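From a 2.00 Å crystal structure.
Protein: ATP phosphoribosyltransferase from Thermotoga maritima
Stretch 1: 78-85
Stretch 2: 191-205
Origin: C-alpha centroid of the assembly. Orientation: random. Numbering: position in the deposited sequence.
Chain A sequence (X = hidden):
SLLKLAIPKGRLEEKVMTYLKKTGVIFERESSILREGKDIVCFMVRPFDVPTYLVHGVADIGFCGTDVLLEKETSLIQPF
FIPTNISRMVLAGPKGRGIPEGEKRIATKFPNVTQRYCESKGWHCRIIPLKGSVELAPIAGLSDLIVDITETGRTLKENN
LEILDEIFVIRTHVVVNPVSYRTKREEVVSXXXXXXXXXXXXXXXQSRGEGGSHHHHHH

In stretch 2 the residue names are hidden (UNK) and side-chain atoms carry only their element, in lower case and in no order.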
# COMPACT_ATOMS: atom_id res chain seq x y z
N GLN A 78 -12.58 1.53 21.51
CA GLN A 78 -11.22 1.52 22.05
C GLN A 78 -11.32 1.39 23.57
O GLN A 78 -11.74 2.37 24.21
CB GLN A 78 -10.49 2.85 21.73
CG GLN A 78 -10.10 3.02 20.28
CD GLN A 78 -9.17 4.22 20.07
OE1 GLN A 78 -8.16 4.40 20.79
NE2 GLN A 78 -9.51 5.02 19.09
N PRO A 79 -11.03 0.22 24.12
CA PRO A 79 -11.25 -0.01 25.54
C PRO A 79 -10.29 0.80 26.39
O PRO A 79 -10.65 1.21 27.49
CB PRO A 79 -11.05 -1.51 25.72
CG PRO A 79 -10.18 -1.90 24.54
CD PRO A 79 -10.69 -1.04 23.42
N PHE A 80 -9.06 0.98 25.93
CA PHE A 80 -8.09 1.74 26.74
C PHE A 80 -6.98 2.34 25.88
O PHE A 80 -6.87 2.06 24.69
CB PHE A 80 -7.54 0.86 27.86
CG PHE A 80 -6.81 -0.37 27.44
CD1 PHE A 80 -5.46 -0.34 27.15
CD2 PHE A 80 -7.47 -1.59 27.34
CE1 PHE A 80 -4.76 -1.47 26.77
CE2 PHE A 80 -6.79 -2.73 26.97
CZ PHE A 80 -5.45 -2.69 26.69
N PHE A 81 -6.12 3.10 26.55
CA PHE A 81 -5.01 3.83 25.92
C PHE A 81 -3.67 3.14 25.99
O PHE A 81 -3.20 2.75 27.06
CB PHE A 81 -4.94 5.19 26.67
CG PHE A 81 -3.92 6.16 26.16
CD1 PHE A 81 -2.61 6.14 26.63
CD2 PHE A 81 -4.27 7.15 25.25
CE1 PHE A 81 -1.67 7.05 26.16
CE2 PHE A 81 -3.34 8.06 24.80
CZ PHE A 81 -2.03 8.01 25.26
N ILE A 82 -2.96 3.04 24.87
CA ILE A 82 -1.61 2.43 24.87
C ILE A 82 -0.58 3.54 24.71
O ILE A 82 -0.45 4.16 23.66
CB ILE A 82 -1.49 1.37 23.78
CG1 ILE A 82 -2.57 0.29 23.97
CG2 ILE A 82 -0.09 0.73 23.81
CD1 ILE A 82 -2.66 -0.69 22.80
N PRO A 83 0.12 3.88 25.80
CA PRO A 83 1.00 4.99 25.90
C PRO A 83 2.05 5.31 24.88
O PRO A 83 2.21 6.49 24.47
CB PRO A 83 1.69 4.75 27.28
CG PRO A 83 0.69 4.02 28.07
CD PRO A 83 -0.08 3.18 27.11
N THR A 84 2.96 4.41 24.59
CA THR A 84 4.13 4.65 23.76
C THR A 84 3.93 5.48 22.52
O THR A 84 3.21 5.14 21.58
CB THR A 84 4.79 3.30 23.39
OG1 THR A 84 4.72 2.46 24.56
CG2 THR A 84 6.23 3.48 22.98
N ASN A 85 4.68 6.60 22.42
CA ASN A 85 4.68 7.38 21.18
C ASN A 85 5.57 6.65 20.18
O ASN A 85 6.77 6.44 20.46
CB ASN A 85 5.24 8.78 21.42
CG ASN A 85 4.38 9.63 22.32
OD1 ASN A 85 3.16 9.47 22.40
ND2 ASN A 85 5.01 10.58 23.01
N UNK A 191 -10.01 -10.71 29.05
CA UNK A 191 -8.75 -10.64 28.30
C UNK A 191 -8.25 -9.19 28.28
O UNK A 191 -7.07 -8.93 28.54
c UNK A 191 -8.94 -11.18 26.88
c UNK A 191 -6.65 -11.83 26.07
c UNK A 191 -5.53 -11.63 25.28
c UNK A 191 -6.57 -9.69 24.32
c UNK A 191 -5.50 -10.56 24.40
c UNK A 191 -7.73 -10.97 26.00
c UNK A 191 -7.68 -9.90 25.12
N UNK A 192 -9.14 -8.23 28.08
CA UNK A 192 -8.74 -6.81 28.05
C UNK A 192 -8.18 -6.34 29.39
O UNK A 192 -7.31 -5.46 29.44
c UNK A 192 -9.90 -5.92 27.62
c UNK A 192 -9.26 -5.93 25.20
c UNK A 192 -11.59 -5.27 25.86
c UNK A 192 -10.41 -6.15 26.18
N UNK A 193 -8.66 -6.91 30.50
CA UNK A 193 -8.12 -6.58 31.81
C UNK A 193 -6.67 -7.05 31.95
O UNK A 193 -5.83 -6.26 32.38
o UNK A 193 -12.12 -7.51 34.50
c UNK A 193 -10.91 -7.17 34.48
o UNK A 193 -10.18 -7.22 35.49
c UNK A 193 -8.92 -7.23 32.94
c UNK A 193 -10.31 -6.70 33.17
N UNK A 194 -6.40 -8.31 31.65
CA UNK A 194 -5.04 -8.82 31.69
C UNK A 194 -4.11 -8.03 30.77
O UNK A 194 -2.97 -7.72 31.13
c UNK A 194 -4.13 -13.10 31.77
c UNK A 194 -4.99 -10.28 31.27
c UNK A 194 -5.75 -11.23 32.17
c UNK A 194 -5.58 -12.68 31.70
n UNK A 194 -3.99 -14.55 32.09
N UNK A 195 -4.58 -7.72 29.56
CA UNK A 195 -3.77 -7.01 28.58
C UNK A 195 -3.44 -5.59 29.01
O UNK A 195 -2.27 -5.18 28.94
c UNK A 195 -3.79 -6.40 26.04
c UNK A 195 -4.76 -6.32 24.85
c UNK A 195 -4.49 -7.03 27.23
c UNK A 195 -2.55 -7.21 25.67
N UNK A 196 -4.40 -4.84 29.56
CA UNK A 196 -4.09 -3.48 30.04
C UNK A 196 -3.05 -3.51 31.15
O UNK A 196 -2.15 -2.66 31.20
c UNK A 196 -5.19 -1.25 30.75
n UNK A 196 -6.54 0.74 31.16
c UNK A 196 -5.35 -2.74 30.46
o UNK A 196 -7.53 -1.26 31.20
c UNK A 196 -6.51 -0.58 31.04
N UNK A 197 -3.16 -4.46 32.09
CA UNK A 197 -2.16 -4.60 33.14
C UNK A 197 -0.75 -4.75 32.53
O UNK A 197 0.18 -4.06 32.90
c UNK A 197 -3.22 -5.77 35.18
o UNK A 197 -2.95 -8.12 35.60
c UNK A 197 -2.40 -5.89 33.95
c UNK A 197 -3.25 -7.00 36.07
o UNK A 197 -3.60 -6.86 37.25
N UNK A 198 -0.63 -5.70 31.63
CA UNK A 198 0.65 -5.99 30.96
C UNK A 198 1.14 -4.77 30.19
O UNK A 198 2.27 -4.28 30.34
c UNK A 198 1.59 -7.35 29.02
c UNK A 198 0.46 -7.19 30.02
c UNK A 198 0.26 -8.47 30.83
N UNK A 199 0.24 -4.22 29.37
CA UNK A 199 0.60 -3.09 28.52
C UNK A 199 1.03 -1.88 29.30
O UNK A 199 1.98 -1.16 28.96
c UNK A 199 -0.56 -2.75 27.56
c UNK A 199 -1.82 -3.73 25.55
c UNK A 199 -0.61 -3.84 26.47
c UNK A 199 -0.38 -1.37 26.97
N UNK A 200 0.32 -1.58 30.38
CA UNK A 200 0.67 -0.45 31.24
C UNK A 200 2.09 -0.60 31.78
O UNK A 200 2.90 0.33 31.69
c UNK A 200 -0.33 -0.40 32.41
o UNK A 200 -2.56 0.85 34.14
o UNK A 200 -2.49 2.14 32.36
c UNK A 200 -0.49 1.00 32.97
c UNK A 200 -1.96 1.37 33.18
N UNK A 201 2.38 -1.78 32.33
CA UNK A 201 3.70 -2.02 32.89
C UNK A 201 4.78 -1.90 31.82
O UNK A 201 5.79 -1.24 32.02
n UNK A 201 7.14 -4.05 34.95
c UNK A 201 5.11 -3.56 34.29
c UNK A 201 6.20 -4.29 33.97
c UNK A 201 6.65 -3.20 35.83
n UNK A 201 5.42 -2.87 35.45
c UNK A 201 3.79 -3.38 33.59
N UNK A 202 4.52 -2.46 30.63
CA UNK A 202 5.50 -2.42 29.56
C UNK A 202 5.78 -1.01 29.06
O UNK A 202 6.94 -0.66 28.86
o UNK A 202 7.09 -4.03 27.37
o UNK A 202 5.97 -2.48 26.29
c UNK A 202 5.06 -3.28 28.36
c UNK A 202 6.11 -3.27 27.25
N UNK A 203 4.73 -0.26 28.73
CA UNK A 203 4.89 1.07 28.17
C UNK A 203 5.47 2.05 29.16
O UNK A 203 6.35 2.86 28.82
o UNK A 203 2.73 2.04 28.70
c UNK A 203 3.54 1.58 27.64
N UNK A 204 5.01 2.02 30.42
CA UNK A 204 5.55 2.93 31.41
C UNK A 204 6.88 2.47 31.99
O UNK A 204 7.77 3.28 32.27
c UNK A 204 3.17 3.49 32.06
c UNK A 204 4.55 3.12 32.57
o UNK A 204 3.04 4.20 31.06
n UNK A 204 2.14 3.01 32.73
N UNK A 205 7.00 1.17 32.23
CA UNK A 205 8.19 0.68 32.95
C UNK A 205 8.77 -0.54 32.29
O UNK A 205 9.99 -0.73 32.41
c UNK A 205 7.70 0.41 34.38
o UNK A 205 10.13 1.03 37.05
c UNK A 205 8.70 0.09 35.43
o UNK A 205 8.95 2.43 35.82
c UNK A 205 9.30 1.28 36.15
O HOH W 1 -4.18 2.08 30.21
O HOH W 2 4.72 -0.30 25.20

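Position 191 carries one carbon leading to a ring of six carbons, partly exposed and out of reach of stretch 1, so this contact does not constrain it: Phe191. Position 192 has four carbons forked at the second; one tip lies 3.8 Å from CB of Pro79, and its other tip lies 4.4 Å from CE2 of Phe80. This is Leu192, whose branched end suits a buried apolar site. At 193, three carbons end in two oxygens and CB points away into solvent, as a carboxylate prefers: Glu193. Position 194, four carbons in a row ending in nitrogen, is equally exposed: Lys194.

Position 195 again has four carbons forked at the second, and the fork lies 4.1 Å from CZ of Phe80, near the ring plane. It is Leu195, buried at the ring's edge. Position 196 has three carbons, the third bearing two more atoms, one oxygen and one nitrogen; its CB sits 3.7 Å from the centroid of the Phe80 ring, nearly on the ring normal. Gln196 suits both demands: its aliphatic base makes a CH-pi contact, while NE2 donates to water 1 at 2.9 Å.

Position 197 has three carbons, the third carrying two oxygens; its CA-to-CB bond points away from stretch 1 and the residue is exposed, which suits a charged group: Glu197. Position 198 has one carbon carrying two others, likewise partly exposed and beyond reach: Val198. At 199, four carbons fork at the first, with one arm two carbons long; the end of the longer arm lies 3.9 Å from CE1 of Phe80, and the one-carbon arm 3.8 Å from CG2 of Ile82. This is Ile199, apolar and buried.

Position 200 has three carbons and two oxygens; Glu200 turns its end nearer, and OE2 accepts from water 1 at 2.7 Å. Position 201, one carbon and a five-membered ring with two nitrogens, is exposed, which suits polar His201. Position 202, two carbons and two oxygens, is Asp202, whose OD2 accepts from water 2 at 2.7 Å.

Position 203 has one carbon and one oxygen, the latter 2.9 Å from CG of Pro83: Ser203. Its small side chain suits the narrow gap, where CA atoms of Thr84 and Ser203 stand 5.7 Å apart. Position 204 has two carbons with one oxygen and one nitrogen; its oxygen lies 3.8 Å from CG of Pro83. This is Asn204, polar and exposed. Position 205, three carbons and two oxygens, out of reach and exposed, suits charged Glu205.

The contact works by packing, with no direct hydrogen bonds across it. Phe80 fits among Leu192, Leu195, Gln196 and Ile199, while waters link the polar margins: water 1 joins Gln196 and Glu200, with a weak bond to Phe81 O, and water 2 joins Thr84 to Asp202.

Stretch 2, residues 191-205: FLEKLQEVIEHDSNE
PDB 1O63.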